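Local coordinates for protein DNA primase (Aquifex aeolicus, PDB 2AU3) that synthesises, on a single-stranded DNA template and from nucleoside triphosphates, the short RNA primers used by DNA polymerase during replication, at residues R133-P137 and K138-K142; V268-G272 and T273-Q277; S306-P309 and L310-A314; E339-R342 and R343-S347; Y394-M398 and E399-M403. All coordinates share one frame; numbering follows the deposited sequence.

Contact 1: residues R133-P137 and K138-K142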
loop_
_atom_site.group_PDB
_atom_site.type_symbol
_atom_site.label_atom_id
_atom_site.label_comp_id
_atom_site.label_asym_id
_atom_site.label_seq_id
_atom_site.Cartn_x
_atom_site.Cartn_y
_atom_site.Cartn_z
ATOM N N ARG A 133 -17.560 -7.556 -1.521
ATOM C CA ARG A 133 -16.710 -7.194 -2.660
ATOM C C ARG A 133 -15.531 -8.157 -2.899
ATOM O O ARG A 133 -14.669 -7.885 -3.735
ATOM C CB ARG A 133 -16.183 -5.763 -2.481
ATOM C CG ARG A 133 -17.297 -4.695 -2.455
ATOM C CD ARG A 133 -17.626 -4.094 -3.820
ATOM N NE ARG A 133 -16.498 -3.319 -4.356
ATOM C CZ ARG A 133 -16.038 -3.410 -5.607
ATOM N NH1 ARG A 133 -16.610 -4.249 -6.482
ATOM N NH2 ARG A 133 -15.010 -2.650 -5.990
ATOM N N GLY A 134 -15.480 -9.263 -2.163
ATOM C CA GLY A 134 -14.434 -10.250 -2.380
ATOM C C GLY A 134 -13.123 -10.007 -1.637
ATOM O O GLY A 134 -12.109 -10.661 -1.923
ATOM N N ILE A 135 -13.124 -9.082 -0.682
ATOM C CA ILE A 135 -11.936 -8.895 0.171
ATOM C C ILE A 135 -11.973 -9.826 1.372
ATOM O O ILE A 135 -12.937 -9.861 2.135
ATOM C CB ILE A 135 -11.730 -7.428 0.560
ATOM C CG1 ILE A 135 -11.479 -6.614 -0.735
ATOM C CG2 ILE A 135 -10.498 -7.282 1.519
ATOM C CD1 ILE A 135 -11.834 -5.172 -0.648
ATOM N N ASP A 136 -10.927 -10.619 1.516
ATOM C CA ASP A 136 -10.860 -11.567 2.617
ATOM C C ASP A 136 -10.681 -10.819 3.954
ATOM O O ASP A 136 -9.862 -9.905 4.044
ATOM C CB ASP A 136 -9.693 -12.523 2.401
ATOM C CG ASP A 136 -9.777 -13.735 3.293
ATOM O OD1 ASP A 136 -10.223 -14.811 2.830
ATOM O OD2 ASP A 136 -9.464 -13.694 4.490
ATOM N N PRO A 137 -11.419 -11.226 4.989
ATOM C CA PRO A 137 -11.278 -10.617 6.322
ATOM C C PRO A 137 -9.837 -10.635 6.816
ATOM O O PRO A 137 -9.416 -9.694 7.453
ATOM C CB PRO A 137 -12.172 -11.506 7.202
ATOM C CG PRO A 137 -13.185 -12.008 6.258
ATOM C CD PRO A 137 -12.461 -12.274 4.978
ATOM N N LYS A 138 -9.065 -11.660 6.472
ATOM C CA LYS A 138 -7.654 -11.672 6.883
ATOM C C LYS A 138 -6.893 -10.529 6.223
ATOM O O LYS A 138 -6.061 -9.888 6.869
ATOM C CB LYS A 138 -6.971 -12.992 6.539
ATOM C CG LYS A 138 -7.614 -14.236 7.205
ATOM C CD LYS A 138 -6.784 -15.504 6.914
ATOM C CE LYS A 138 -7.170 -16.182 5.588
ATOM N NZ LYS A 138 -8.663 -16.219 5.303
ATOM N N VAL A 139 -7.185 -10.277 4.942
ATOM C CA VAL A 139 -6.561 -9.152 4.201
ATOM C C VAL A 139 -7.082 -7.824 4.733
ATOM O O VAL A 139 -6.310 -6.893 4.903
ATOM C CB VAL A 139 -6.815 -9.244 2.674
ATOM C CG1 VAL A 139 -6.421 -7.924 1.937
ATOM C CG2 VAL A 139 -6.070 -10.418 2.092
ATOM N N ALA A 140 -8.394 -7.733 5.020
ATOM C CA ALA A 140 -8.962 -6.494 5.554
ATOM C C ALA A 140 -8.215 -6.076 6.835
ATOM O O ALA A 140 -7.906 -4.895 7.022
ATOM C CB ALA A 140 -10.489 -6.652 5.823
ATOM N N ARG A 141 -7.916 -7.055 7.693
ATOM C CA ARG A 141 -7.165 -6.824 8.922
ATOM C C ARG A 141 -5.680 -6.515 8.716
ATOM O O ARG A 141 -5.136 -5.613 9.377
ATOM C CB ARG A 141 -7.292 -8.019 9.843
ATOM C CG ARG A 141 -8.697 -8.153 10.431
ATOM C CD ARG A 141 -8.815 -9.243 11.464
ATOM N NE ARG A 141 -8.531 -10.571 10.923
ATOM C CZ ARG A 141 -9.457 -11.492 10.620
ATOM N NH1 ARG A 141 -10.760 -11.230 10.770
ATOM N NH2 ARG A 141 -9.073 -12.668 10.146
ATOM N N LYS A 142 -5.033 -7.260 7.808
ATOM C CA LYS A 142 -3.635 -6.989 7.470
ATOM C C LYS A 142 -3.426 -5.559 7.006
ATOM O O LYS A 142 -2.431 -4.911 7.390
ATOM C CB LYS A 142 -3.122 -7.933 6.385
ATOM C CG LYS A 142 -1.660 -7.660 5.998
ATOM C CD LYS A 142 -1.229 -8.637 4.916
ATOM C CE LYS A 142 0.229 -8.444 4.540
ATOM N NZ LYS A 142 1.176 -8.593 5.673
#

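Contact 2: residues V268-G272 and T273-Q277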
loop_
_atom_site.group_PDB
_atom_site.type_symbol
_atom_site.label_atom_id
_atom_site.label_comp_id
_atom_site.label_asym_id
_atom_site.label_seq_id
_atom_site.Cartn_x
_atom_site.Cartn_y
_atom_site.Cartn_z
ATOM N N VAL A 268 1.521 -4.149 -6.274
ATOM C CA VAL A 268 1.472 -2.735 -5.894
ATOM C C VAL A 268 0.471 -2.026 -6.782
ATOM O O VAL A 268 0.068 -2.553 -7.808
ATOM C CB VAL A 268 2.847 -2.011 -6.090
ATOM C CG1 VAL A 268 3.823 -2.411 -4.959
ATOM C CG2 VAL A 268 3.457 -2.367 -7.433
ATOM N N ALA A 269 0.067 -0.828 -6.381
ATOM C CA ALA A 269 -0.825 -0.030 -7.210
ATOM C C ALA A 269 -0.492 1.445 -7.045
ATOM O O ALA A 269 -0.022 1.846 -5.972
ATOM C CB ALA A 269 -2.274 -0.299 -6.819
ATOM N N PRO A 270 -0.719 2.271 -8.085
ATOM C CA PRO A 270 -0.462 3.719 -7.996
ATOM C C PRO A 270 -1.382 4.351 -6.975
ATOM O O PRO A 270 -2.497 3.855 -6.736
ATOM C CB PRO A 270 -0.805 4.235 -9.403
ATOM C CG PRO A 270 -0.697 3.046 -10.269
ATOM C CD PRO A 270 -1.157 1.884 -9.436
ATOM N N LEU A 271 -0.926 5.419 -6.350
ATOM C CA LEU A 271 -1.760 5.998 -5.327
ATOM C C LEU A 271 -2.822 6.808 -5.986
ATOM O O LEU A 271 -2.546 7.751 -6.766
ATOM C CB LEU A 271 -0.963 6.786 -4.303
ATOM C CG LEU A 271 -1.169 6.255 -2.880
ATOM C CD1 LEU A 271 -1.928 4.925 -2.843
ATOM C CD2 LEU A 271 0.158 6.119 -2.184
ATOM N N GLY A 272 -4.051 6.398 -5.703
ATOM C CA GLY A 272 -5.202 7.016 -6.280
ATOM C C GLY A 272 -5.339 6.775 -7.780
ATOM O O GLY A 272 -6.369 6.222 -8.206
ATOM N N THR A 273 -4.327 7.173 -8.582
ATOM C CA THR A 273 -4.503 7.388 -10.030
ATOM C C THR A 273 -3.547 6.625 -10.975
ATOM O O THR A 273 -3.187 5.473 -10.716
ATOM C CB THR A 273 -4.309 8.862 -10.349
ATOM O OG1 THR A 273 -2.915 9.176 -10.213
ATOM C CG2 THR A 273 -5.000 9.760 -9.344
ATOM N N ALA A 274 -3.154 7.313 -12.077
ATOM C CA ALA A 274 -2.153 6.788 -13.023
ATOM C C ALA A 274 -0.740 6.734 -12.424
ATOM O O ALA A 274 -0.308 7.631 -11.717
ATOM C CB ALA A 274 -2.135 7.594 -14.318
ATOM N N LEU A 275 -0.025 5.685 -12.760
ATOM C CA LEU A 275 1.342 5.545 -12.331
ATOM C C LEU A 275 2.123 6.833 -12.702
ATOM O O LEU A 275 1.942 7.378 -13.781
ATOM C CB LEU A 275 1.962 4.310 -12.983
ATOM C CG LEU A 275 3.428 4.075 -12.646
ATOM C CD1 LEU A 275 3.534 3.386 -11.314
ATOM C CD2 LEU A 275 4.062 3.223 -13.757
ATOM N N THR A 276 2.946 7.324 -11.781
ATOM C CA THR A 276 3.833 8.455 -12.064
ATOM C C THR A 276 5.240 7.956 -12.217
ATOM O O THR A 276 5.560 6.862 -11.789
ATOM C CB THR A 276 3.822 9.490 -10.939
ATOM O OG1 THR A 276 4.468 8.928 -9.784
ATOM C CG2 THR A 276 2.374 9.837 -10.499
ATOM N N GLN A 277 6.103 8.784 -12.805
ATOM C CA GLN A 277 7.530 8.475 -12.861
ATOM C C GLN A 277 8.162 8.221 -11.479
ATOM O O GLN A 277 8.958 7.271 -11.317
ATOM C CB GLN A 277 8.292 9.603 -13.588
ATOM C CG GLN A 277 9.752 9.227 -13.920
ATOM C CD GLN A 277 9.834 8.045 -14.905
ATOM O OE1 GLN A 277 10.328 6.960 -14.572
ATOM N NE2 GLN A 277 9.375 8.266 -16.098
#

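Contact 3: residues S306-P309 and L310-A314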
loop_
_atom_site.group_PDB
_atom_site.type_symbol
_atom_site.label_atom_id
_atom_site.label_comp_id
_atom_site.label_asym_id
_atom_site.label_seq_id
_atom_site.Cartn_x
_atom_site.Cartn_y
_atom_site.Cartn_z
ATOM N N SER A 306 0.403 4.151 -21.455
ATOM C CA SER A 306 0.944 5.341 -20.787
ATOM C C SER A 306 1.957 5.024 -19.686
ATOM O O SER A 306 2.881 5.807 -19.428
ATOM C CB SER A 306 -0.190 6.204 -20.222
ATOM O OG SER A 306 -1.123 6.497 -21.252
ATOM N N ALA A 307 1.779 3.900 -19.002
ATOM C CA ALA A 307 2.639 3.593 -17.840
ATOM C C ALA A 307 3.969 2.944 -18.245
ATOM O O ALA A 307 4.983 3.083 -17.557
ATOM C CB ALA A 307 1.879 2.703 -16.836
ATOM N N ILE A 308 3.957 2.241 -19.370
ATOM C CA ILE A 308 5.108 1.454 -19.823
ATOM C C ILE A 308 6.402 2.270 -20.004
ATOM O O ILE A 308 7.446 1.864 -19.521
ATOM C CB ILE A 308 4.743 0.677 -21.133
ATOM C CG1 ILE A 308 3.844 -0.509 -20.814
ATOM C CG2 ILE A 308 5.985 0.209 -21.826
ATOM C CD1 ILE A 308 3.189 -1.215 -22.041
ATOM N N PRO A 309 6.356 3.425 -20.681
ATOM C CA PRO A 309 7.555 4.253 -20.812
ATOM C C PRO A 309 8.108 4.721 -19.456
ATOM O O PRO A 309 9.311 4.889 -19.326
ATOM C CB PRO A 309 7.047 5.447 -21.617
ATOM C CG PRO A 309 5.906 4.855 -22.414
ATOM C CD PRO A 309 5.212 4.030 -21.393
ATOM N N LEU A 310 7.241 4.958 -18.480
ATOM C CA LEU A 310 7.753 5.329 -17.146
ATOM C C LEU A 310 8.525 4.168 -16.532
ATOM O O LEU A 310 9.575 4.377 -15.919
ATOM C CB LEU A 310 6.637 5.762 -16.187
ATOM C CG LEU A 310 5.532 6.674 -16.740
ATOM C CD1 LEU A 310 4.504 6.897 -15.648
ATOM C CD2 LEU A 310 6.088 7.998 -17.255
ATOM N N LEU A 311 8.014 2.955 -16.720
ATOM C CA LEU A 311 8.698 1.756 -16.215
ATOM C C LEU A 311 10.023 1.515 -16.966
ATOM O O LEU A 311 11.067 1.256 -16.337
ATOM C CB LEU A 311 7.769 0.530 -16.265
ATOM C CG LEU A 311 6.539 0.658 -15.341
ATOM C CD1 LEU A 311 5.564 -0.447 -15.600
ATOM C CD2 LEU A 311 6.974 0.642 -13.866
ATOM N N LEU A 312 9.968 1.597 -18.299
ATOM C CA LEU A 312 11.176 1.464 -19.116
ATOM C C LEU A 312 12.254 2.467 -18.693
ATOM O O LEU A 312 13.398 2.080 -18.492
ATOM C CB LEU A 312 10.867 1.532 -20.622
ATOM C CG LEU A 312 9.977 0.412 -21.164
ATOM C CD1 LEU A 312 9.588 0.668 -22.632
ATOM C CD2 LEU A 312 10.639 -0.978 -20.998
ATOM N N SER A 313 11.877 3.734 -18.502
ATOM C CA SER A 313 12.831 4.777 -18.118
ATOM C C SER A 313 13.509 4.460 -16.791
ATOM O O SER A 313 14.686 4.787 -16.593
ATOM C CB SER A 313 12.144 6.138 -18.010
ATOM O OG SER A 313 11.496 6.450 -19.217
ATOM N N ALA A 314 12.761 3.828 -15.888
ATOM C CA ALA A 314 13.291 3.470 -14.586
ATOM C C ALA A 314 14.104 2.188 -14.666
ATOM O O ALA A 314 14.638 1.749 -13.664
ATOM C CB ALA A 314 12.168 3.336 -13.578
#

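Contact 4: residues E339-R342 and R343-S347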
loop_
_atom_site.group_PDB
_atom_site.type_symbol
_atom_site.label_atom_id
_atom_site.label_comp_id
_atom_site.label_asym_id
_atom_site.label_seq_id
_atom_site.Cartn_x
_atom_site.Cartn_y
_atom_site.Cartn_z
ATOM N N GLU A 339 -5.828 -19.399 -9.632
ATOM C CA GLU A 339 -4.694 -20.102 -10.214
ATOM C C GLU A 339 -4.573 -19.797 -11.707
ATOM O O GLU A 339 -3.470 -19.622 -12.225
ATOM C CB GLU A 339 -4.769 -21.608 -9.928
ATOM C CG GLU A 339 -3.527 -22.382 -10.384
ATOM C CD GLU A 339 -2.213 -21.784 -9.876
ATOM O OE1 GLU A 339 -2.099 -21.492 -8.647
ATOM O OE2 GLU A 339 -1.299 -21.609 -10.709
ATOM N N GLU A 340 -5.710 -19.705 -12.399
ATOM C CA GLU A 340 -5.685 -19.286 -13.790
ATOM C C GLU A 340 -5.120 -17.875 -13.950
ATOM O O GLU A 340 -4.440 -17.610 -14.916
ATOM C CB GLU A 340 -7.067 -19.378 -14.431
ATOM C CG GLU A 340 -7.049 -19.378 -15.966
ATOM C CD GLU A 340 -5.995 -20.313 -16.559
ATOM O OE1 GLU A 340 -5.786 -21.420 -16.029
ATOM O OE2 GLU A 340 -5.362 -19.937 -17.553
ATOM N N LEU A 341 -5.395 -16.965 -13.008
ATOM C CA LEU A 341 -4.798 -15.634 -13.113
ATOM C C LEU A 341 -3.264 -15.712 -12.981
ATOM O O LEU A 341 -2.539 -15.063 -13.726
ATOM C CB LEU A 341 -5.390 -14.660 -12.092
ATOM C CG LEU A 341 -4.780 -13.267 -12.106
ATOM C CD1 LEU A 341 -4.947 -12.622 -13.505
ATOM C CD2 LEU A 341 -5.355 -12.333 -10.987
ATOM N N ARG A 342 -2.787 -16.522 -12.047
ATOM C CA ARG A 342 -1.349 -16.763 -11.896
ATOM C C ARG A 342 -0.764 -17.293 -13.201
ATOM O O ARG A 342 0.294 -16.815 -13.671
ATOM C CB ARG A 342 -1.083 -17.765 -10.777
ATOM C CG ARG A 342 -0.981 -17.188 -9.390
ATOM C CD ARG A 342 -0.267 -18.103 -8.380
ATOM N NE ARG A 342 -0.762 -17.863 -7.031
ATOM C CZ ARG A 342 -0.263 -18.406 -5.919
ATOM N NH1 ARG A 342 0.786 -19.229 -5.967
ATOM N NH2 ARG A 342 -0.812 -18.111 -4.746
ATOM N N ARG A 343 -1.460 -18.257 -13.805
ATOM C CA ARG A 343 -1.019 -18.782 -15.082
ATOM C C ARG A 343 -1.025 -17.730 -16.215
ATOM O O ARG A 343 -0.075 -17.667 -17.010
ATOM C CB ARG A 343 -1.810 -20.040 -15.456
ATOM C CG ARG A 343 -1.692 -21.176 -14.386
ATOM C CD ARG A 343 -0.285 -21.779 -14.254
ATOM N NE ARG A 343 0.304 -22.081 -15.570
ATOM C CZ ARG A 343 0.110 -23.210 -16.254
ATOM N NH1 ARG A 343 -0.657 -24.174 -15.762
ATOM N NH2 ARG A 343 0.678 -23.368 -17.449
ATOM N N LEU A 344 -2.083 -16.921 -16.298
ATOM C CA LEU A 344 -2.155 -15.845 -17.308
ATOM C C LEU A 344 -0.936 -14.910 -17.178
ATOM O O LEU A 344 -0.285 -14.518 -18.172
ATOM C CB LEU A 344 -3.435 -15.027 -17.121
ATOM C CG LEU A 344 -3.659 -13.939 -18.207
ATOM C CD1 LEU A 344 -3.935 -14.613 -19.551
ATOM C CD2 LEU A 344 -4.809 -13.019 -17.841
ATOM N N ILE A 345 -0.655 -14.538 -15.935
ATOM C CA ILE A 345 0.419 -13.629 -15.635
ATOM C C ILE A 345 1.745 -14.253 -16.090
ATOM O O ILE A 345 2.484 -13.652 -16.884
ATOM C CB ILE A 345 0.395 -13.279 -14.129
ATOM C CG1 ILE A 345 -0.784 -12.344 -13.834
ATOM C CG2 ILE A 345 1.743 -12.645 -13.678
ATOM C CD1 ILE A 345 -1.086 -12.149 -12.335
ATOM N N ASN A 346 2.001 -15.484 -15.647
ATOM C CA ASN A 346 3.180 -16.224 -16.097
ATOM C C ASN A 346 3.348 -16.421 -17.617
ATOM O O ASN A 346 4.477 -16.308 -18.152
ATOM C CB ASN A 346 3.281 -17.567 -15.368
ATOM C CG ASN A 346 4.609 -18.280 -15.642
ATOM O OD1 ASN A 346 5.645 -17.917 -15.077
ATOM N ND2 ASN A 346 4.582 -19.295 -16.519
ATOM N N SER A 347 2.240 -16.693 -18.308
ATOM C CA SER A 347 2.237 -16.918 -19.759
ATOM C C SER A 347 2.450 -15.638 -20.587
ATOM O O SER A 347 2.655 -15.706 -21.807
ATOM C CB SER A 347 0.922 -17.580 -20.190
ATOM O OG SER A 347 -0.125 -16.604 -20.349
#

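Contact 5: residues Y394-M398 and E399-M403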
loop_
_atom_site.group_PDB
_atom_site.type_symbol
_atom_site.label_atom_id
_atom_site.label_comp_id
_atom_site.label_asym_id
_atom_site.label_seq_id
_atom_site.Cartn_x
_atom_site.Cartn_y
_atom_site.Cartn_z
ATOM N N TYR A 394 12.385 -8.070 -39.661
ATOM C CA TYR A 394 11.422 -7.422 -40.588
ATOM C C TYR A 394 12.017 -6.485 -41.654
ATOM O O TYR A 394 11.281 -5.870 -42.421
ATOM C CB TYR A 394 10.335 -6.695 -39.788
ATOM C CG TYR A 394 9.602 -7.644 -38.863
ATOM C CD1 TYR A 394 8.626 -8.505 -39.356
ATOM C CD2 TYR A 394 9.905 -7.696 -37.502
ATOM C CE1 TYR A 394 7.961 -9.376 -38.525
ATOM C CE2 TYR A 394 9.241 -8.558 -36.658
ATOM C CZ TYR A 394 8.268 -9.399 -37.181
ATOM O OH TYR A 394 7.596 -10.260 -36.362
ATOM N N LYS A 395 13.350 -6.405 -41.680
ATOM C CA LYS A 395 14.107 -5.625 -42.672
ATOM C C LYS A 395 13.927 -4.108 -42.566
ATOM O O LYS A 395 14.305 -3.356 -43.475
ATOM C CB LYS A 395 13.786 -6.119 -44.091
ATOM C CG LYS A 395 14.418 -7.468 -44.431
ATOM C CD LYS A 395 14.314 -7.766 -45.921
ATOM C CE LYS A 395 13.827 -9.183 -46.156
ATOM N NZ LYS A 395 12.972 -9.294 -47.372
ATOM N N VAL A 396 13.376 -3.656 -41.442
ATOM C CA VAL A 396 13.211 -2.232 -41.207
ATOM C C VAL A 396 14.588 -1.631 -40.902
ATOM O O VAL A 396 15.308 -2.155 -40.050
ATOM C CB VAL A 396 12.197 -1.964 -40.076
ATOM C CG1 VAL A 396 11.975 -0.457 -39.883
ATOM C CG2 VAL A 396 10.878 -2.642 -40.397
ATOM N N PRO A 397 14.975 -0.580 -41.635
ATOM C CA PRO A 397 16.325 -0.007 -41.514
ATOM C C PRO A 397 16.646 0.431 -40.083
ATOM O O PRO A 397 15.790 0.983 -39.391
ATOM C CB PRO A 397 16.285 1.199 -42.464
ATOM C CG PRO A 397 15.217 0.850 -43.469
ATOM C CD PRO A 397 14.170 0.121 -42.656
ATOM N N MET A 398 17.869 0.148 -39.651
ATOM C CA MET A 398 18.325 0.484 -38.311
ATOM C C MET A 398 18.085 1.960 -37.946
ATOM O O MET A 398 17.834 2.301 -36.781
ATOM C CB MET A 398 19.810 0.111 -38.158
ATOM C CG MET A 398 20.049 -1.390 -37.927
ATOM S SD MET A 398 19.228 -2.032 -36.417
ATOM C CE MET A 398 20.088 -1.111 -35.159
ATOM N N GLU A 399 18.143 2.824 -38.954
ATOM C CA GLU A 399 17.989 4.256 -38.753
ATOM C C GLU A 399 16.524 4.675 -38.542
ATOM O O GLU A 399 16.257 5.714 -37.935
ATOM C CB GLU A 399 18.672 5.063 -39.885
ATOM C CG GLU A 399 18.864 4.329 -41.223
ATOM C CD GLU A 399 19.960 3.261 -41.199
ATOM O OE1 GLU A 399 21.148 3.611 -40.973
ATOM O OE2 GLU A 399 19.637 2.067 -41.413
ATOM N N ILE A 400 15.583 3.856 -39.014
ATOM C CA ILE A 400 14.161 4.041 -38.697
ATOM C C ILE A 400 13.887 3.639 -37.237
ATOM O O ILE A 400 13.265 4.385 -36.474
ATOM C CB ILE A 400 13.255 3.194 -39.654
ATOM C CG1 ILE A 400 13.375 3.655 -41.122
ATOM C CG2 ILE A 400 11.794 3.173 -39.160
ATOM C CD1 ILE A 400 13.208 5.169 -41.349
ATOM N N LEU A 401 14.374 2.457 -36.864
ATOM C CA LEU A 401 14.212 1.918 -35.525
ATOM C C LEU A 401 14.882 2.749 -34.424
ATOM O O LEU A 401 14.373 2.831 -33.307
ATOM C CB LEU A 401 14.718 0.474 -35.466
ATOM C CG LEU A 401 14.087 -0.529 -36.439
ATOM C CD1 LEU A 401 14.779 -1.887 -36.299
ATOM C CD2 LEU A 401 12.572 -0.641 -36.206
ATOM N N LEU A 402 16.022 3.349 -34.735
ATOM C CA LEU A 402 16.736 4.164 -33.753
ATOM C C LEU A 402 16.301 5.638 -33.783
ATOM O O LEU A 402 16.867 6.475 -33.069
ATOM C CB LEU A 402 18.247 4.018 -33.927
ATOM C CG LEU A 402 18.793 2.627 -33.609
ATOM C CD1 LEU A 402 20.309 2.651 -33.484
ATOM C CD2 LEU A 402 18.163 2.058 -32.322
ATOM N N MET A 403 15.274 5.927 -34.587
ATOM C CA MET A 403 14.700 7.266 -34.729
ATOM C C MET A 403 15.746 8.317 -35.133
ATOM O O MET A 403 15.707 9.466 -34.668
ATOM C CB MET A 403 13.898 7.679 -33.473
ATOM C CG MET A 403 12.429 7.191 -33.488
ATOM S SD MET A 403 11.362 7.741 -32.099
ATOM C CE MET A 403 12.186 7.028 -30.713
#

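Contact 1: residues R133-P137 and K138-K142
The D136 carboxylate takes both the backbone N and the side-chain NZ of K138. K138 N donates to D136 OD2 at 2.9 Å, on the anti lone pair of that oxygen. K138 NZ reaches the syn side of the same OD2 at 2.8 Å, 27° out of the carboxylate plane, in a salt bridge. The lysine chain bends at chi3 and chi4 to curl back. This should hold the carboxylate firmly. D136 CG lies anti to the backbone N (chi1 -165°), which sets OD2 over K138 N.

This is an Asx turn with D136 as N-cap of helix 137-142. Backbone bonds run from A140 N to D136 O and from R141 N to P137 O.

The apolar contacts span the cap. I135 CG2 touches V139 CG1 at 4.1 Å and A140 CB at 4.3 Å, the latter in hydrophobic-staple positions. I135 and V139 also pack on L257 of helix 253-261.

R141 folds its guanidinium over P137. P137 O sits 3.6 Å above the centre of one face. R141 O accepts from K57 of strand 55-58, which links this helix to the zinc-binding domain. The R141 side chain comes within about 8 Å of the zinc ion.

Contact 2: residues V268-G272 and T273-Q277
T273 N donates to L271 O at 2.6 Å, the one hydrogen bond that joins the two halves of this turn. It is short and strongly bent at the acceptor. The C=O...N angle is 97°, and the donor stands above the carbonyl plane, not on a lone pair. This is the geometry of a classic gamma turn centred on G272. That residue has phi 68° and psi -58°, where glycine is favoured. The turn reverses the chain after the strand that runs into P270.

The return leg folds back over P270. P270 CB meets T273 O at 3.0 Å, and P270 CG comes within 3.7 Å of L275 N. P270 CG also touches L275 CB at 4.0 Å, so the CB-CG side of the pyrrolidine ring lies against the backbone from T273 O to L275 N. T273 is exposed, and its side chain points away from the turn.

The turn belongs to the Toprim domain. P270 lies about 6 Å, side chain to side chain, from E251, a predicted magnesium ligand. P270 and L275 both pack on L249 of the adjacent strand 247-249. L275 also reaches A280 of helix 277-284, as well as A307 and L311 of helix 298-313. T276 is the N-cap of helix 277-284 and also donates through OG1 to G228 O.

Contact 3: residues S306-P309 and L310-A314
The P309 carbonyl group is gripped by S313 from opposite faces of its plane. S313 N comes to P309 O from one face at 2.9 Å. S313 OG comes from the other at 2.7 Å. The OG donor is tilted 27° from the plane. S313 OG lies anti to its carbonyl carbon (chi1 -56°), which turns the hydroxyl back along the helix. One oxygen therefore satisfies both donors. By contrast, L311 N meets A307 O in the carbonyl plane, at 3.1 Å.

P309 has no N-H to give to the turn before it, and the helix is kinked there. Beyond it the helical bonds resume: L312 N donates to I308 O at 2.8 Å, with an N-H...O angle of 174°.

I308 and L312, an apolar pair, lie side by side and point the same way, with I308 CG2 3.7 Å from L312 CD1. The L310 CG methine rests on A307 O at 3.7 Å.

The helix is 298-313, the crossover of the beta-alpha-beta unit between strands 289-293 and 317-321 of the Toprim fold. I308, L311 and L312 pack on V318 of strand 317-321. L311 also meets A280 of helix 277-284. I308, P309 and L312 are covered by Y373 of helix 363-374.

Contact 4: residues E339-R342 and R343-S347
L341 and I345 cross obliquely one helical turn apart, and they form the buried side of helix 338-347. L341 CG meets I345 CD1 at 3.9 Å, and L341 CD1 also lies near the same methyl. L341 has CG anti to the backbone N (chi1 178°). I345 instead has CG1 anti to its carbonyl carbon (chi1 -73°). The two side chains therefore lean toward each other along the helix. I345 CG1 also packs on the carbonyl oxygen of L341, at 3.2 Å. L344 continues this face more loosely, with its CD2 4.4 Å from L341 CD1.

The outer face is charged. E339 bends at chi2 and brings its carboxylate against the aliphatic part of R343. E339 OE2 is 3.7 Å from R343 CD. The carboxylate and guanidinium planes are 43° apart and do not pair. E339 OE2 and R343 NE stay 5.1 Å from each other. There is no salt bridge, though the opposite charges probably attract weakly at this range. R343 bends at chi2 and chi3, which carries the guanidinium outward. E340 approaches R343 from another side, with OE2 nearest to CB.

The backbone has regular alpha-helical bonds. These run from R343 N, L344 N, I345 N and N346 N to the carbonyls of E339, E340, L341 and R342. The bond N346 N to R342 O, 2.9 Å, is nearly straight. Near the helix end, S347 OG donates to L344 O.

The helix packs by its apolar side. L341 sits on F332 and I333 of helix 329-336 and on I264. L344 and I345 cover V321 of strand 317-321.

Contact 5: residues Y394-M398 and E399-M403
V396 and L401 make the close part of this contact. V396 CG1 touches L401 CD2 at 3.7 Å, with the two side chains at about a right angle. The same CG1 meets I400 CG2, also at 3.7 Å. V396 has CG1 anti to the backbone N (chi1 -177°), which lets one methyl touch both. P397 is the N-cap of helix 398-401, and V396 and L401 stand at the positions of a hydrophobic staple. P397 O takes two backbone donors, L401 N at 3.3 Å and I400 N at 2.9 Å, the latter from above the carbonyl plane.

The solvent side is looser. P397 and I400 lie side by side, with P397 CD 3.9 Å from I400 CG1. E399 curls back so that OE2 rests 3.6 Å from P397 CB. M398 and L402 form a looser pair facing helix 380-394, with M398 CE 4.1 Å from L402 CD1. The helix ends in a Schellman motif, with M403 at positive phi and M403 N bonded to I400 O.

In the helical domain, near the end of this construct, V396 and L401 pack on T367 of helix 363-374. On helix 380-394, M398 meets A387 and H391, L401 meets F390 and L402 meets R383.

How the contacts relate
Contact 3 is the most buried, and contact 5 is a surface contact near the end of this construct. Contacts 1, 2 and 4 are partly buried. Only contacts 2 and 3 touch. Both lie in the Toprim domain, where L275 CD2 meets A307 CB at 3.8 Å. Contacts 3 and 4 both lean on strand 317-321. Contacts 3 and 5 share helix 363-374 as a neighbour. Contacts 1 and 5 start short helices, one with an acidic cap and a salt bridge, the other with a proline at the N-cap position and apolar packing. Contact 2 is a tight turn after a strand. Contacts 3 and 4 lie in the later turns of their helices, and contact 4 adds a charged outer face.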